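Local coordinates for protein cyclic nucleotide-gated potassium channel mll3241 (Mesorhizobium loti, PDB 4MUV) that forms a homotetrameric cyclic nucleotide-regulated potassium channel activated by cAMP, represented here by its cytoplasmic cyclic nucleotide-binding domain carrying cGMP, at residues Arg12-Val17 and Val104-Ser108. The protein carries 3 engineered substitutions. Numbering follows the deposited sequence. Where two conformers were deposited one is given.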
# COMPACT_ATOMS: atom_id res chain seq x y z
N ARG A 12 -12.77 2.32 10.21
CA ARG A 12 -12.89 3.00 8.92
C ARG A 12 -12.67 2.06 7.74
O ARG A 12 -12.91 2.43 6.58
CB ARG A 12 -11.81 4.12 8.79
CG ARG A 12 -11.62 5.05 10.01
CD ARG A 12 -10.49 6.06 9.73
NE ARG A 12 -10.79 6.79 8.51
CZ ARG A 12 -9.93 7.50 7.75
NH1 ARG A 12 -8.63 7.56 8.03
NH2 ARG A 12 -10.40 8.13 6.68
N ASN A 13 -12.21 0.84 7.99
CA ASN A 13 -11.60 0.08 6.90
C ASN A 13 -12.56 -0.31 5.80
O ASN A 13 -12.24 -0.17 4.62
CB ASN A 13 -10.97 -1.19 7.42
CG ASN A 13 -9.72 -0.96 8.19
OD1 ASN A 13 -9.34 0.16 8.45
ND2 ASN A 13 -9.08 -2.05 8.59
N TRP A 14 -13.72 -0.86 6.18
CA TRP A 14 -14.64 -1.32 5.16
C TRP A 14 -15.13 -0.15 4.30
O TRP A 14 -15.22 -0.28 3.08
CB TRP A 14 -15.83 -2.04 5.80
CG TRP A 14 -16.64 -2.70 4.74
CD1 TRP A 14 -17.81 -2.25 4.23
CD2 TRP A 14 -16.31 -3.88 4.01
NE1 TRP A 14 -18.24 -3.08 3.23
CE2 TRP A 14 -17.34 -4.10 3.08
CE3 TRP A 14 -15.24 -4.79 4.06
CZ2 TRP A 14 -17.34 -5.15 2.21
CZ3 TRP A 14 -15.25 -5.87 3.19
CH2 TRP A 14 -16.31 -6.04 2.27
N GLN A 15 -15.44 0.99 4.92
CA GLN A 15 -15.90 2.14 4.15
C GLN A 15 -14.86 2.53 3.11
O GLN A 15 -15.20 2.86 1.96
CB GLN A 15 -16.23 3.33 5.06
CG GLN A 15 -16.69 4.58 4.28
CD GLN A 15 -15.54 5.54 3.94
OE1 GLN A 15 -14.72 5.87 4.79
NE2 GLN A 15 -15.51 6.01 2.70
N LEU A 16 -13.59 2.51 3.52
CA LEU A 16 -12.50 2.95 2.67
C LEU A 16 -12.13 1.95 1.59
O LEU A 16 -11.60 2.34 0.54
CB LEU A 16 -11.27 3.23 3.52
CG LEU A 16 -11.35 4.44 4.43
CD1 LEU A 16 -10.17 4.49 5.39
CD2 LEU A 16 -11.37 5.71 3.58
N VAL A 17 -12.39 0.66 1.80
CA VAL A 17 -11.89 -0.31 0.84
C VAL A 17 -12.61 -0.24 -0.50
O VAL A 17 -12.08 -0.68 -1.52
CB VAL A 17 -11.88 -1.76 1.41
CG1 VAL A 17 -13.25 -2.44 1.34
CG2 VAL A 17 -10.81 -2.61 0.69
N VAL A 104 -3.31 12.55 3.64
CA VAL A 104 -3.65 11.33 2.92
C VAL A 104 -4.15 10.24 3.86
O VAL A 104 -3.65 10.09 4.97
CB VAL A 104 -2.43 10.86 2.09
CG1 VAL A 104 -1.24 10.45 3.00
CG2 VAL A 104 -2.81 9.75 1.13
N SER A 105 -5.18 9.50 3.44
CA SER A 105 -5.63 8.29 4.13
C SER A 105 -5.15 7.09 3.37
O SER A 105 -5.28 7.01 2.13
CB SER A 105 -7.16 8.18 4.28
OG SER A 105 -7.59 9.21 5.12
N LEU A 106 -4.60 6.17 4.13
CA LEU A 106 -4.00 4.94 3.63
C LEU A 106 -4.61 3.76 4.34
O LEU A 106 -4.97 3.84 5.51
CB LEU A 106 -2.50 4.94 3.97
CG LEU A 106 -1.67 6.12 3.55
CD1 LEU A 106 -0.25 6.04 4.10
CD2 LEU A 106 -1.64 6.23 2.05
N LEU A 107 -4.67 2.63 3.65
CA LEU A 107 -4.88 1.33 4.27
C LEU A 107 -3.53 0.60 4.23
O LEU A 107 -3.00 0.33 3.16
CB LEU A 107 -5.97 0.53 3.54
CG LEU A 107 -7.37 1.15 3.61
CD1 LEU A 107 -8.31 0.45 2.66
CD2 LEU A 107 -7.92 1.06 5.02
N SER A 108 -3.00 0.31 5.42
CA SER A 108 -1.71 -0.36 5.58
C SER A 108 -1.88 -1.86 5.67
O SER A 108 -2.72 -2.33 6.43
CB SER A 108 -1.04 0.15 6.87
OG SER A 108 0.21 -0.46 7.09
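Leu107 of strand 104-110 projects toward the short helix 13-17, joining the N-terminal helical part of this cyclic nucleotide-binding domain to strand 104-110 of its beta-roll, away from the nucleotide pocket. Helix and strand run nearly crosswise, their axes at 105°. Apolar packing centres on the two methyls of Leu107: CD1 reaches Val17 CA at 4.1 Å and also meets Leu16 CB. Its CD2 lies 4.1 Å from Leu16 CD1. Ala40 and Val63, from the two flanking strands, border the same cluster. A polar atom also touches this methyl, Asn13 OD1 lying in van der Waals contact 3.8 Å from Leu107 CD2. The other end of the Asn13 amide, ND2, donates to the carbonyl oxygens of Leu38 and Val35. The polar contact is looser. Arg12 bends at chi3 (56°), bringing its guanidinium edge to Ser105 OG; NH1 gives that oxygen a weak hydrogen bond of 3.5 Å. Glu64 is the stronger partner of both, salt-bridged to Arg12 NH2 and hydrogen-bonded to Ser105 OG. A leucine in place of Arg12 would probably leave Glu64 without its positively charged mate and Ser105 OG without the weak NH1 bond. Leu16 CD1 sits over the centre of the Arg12 guanidinium, 3.7 Å above its plane.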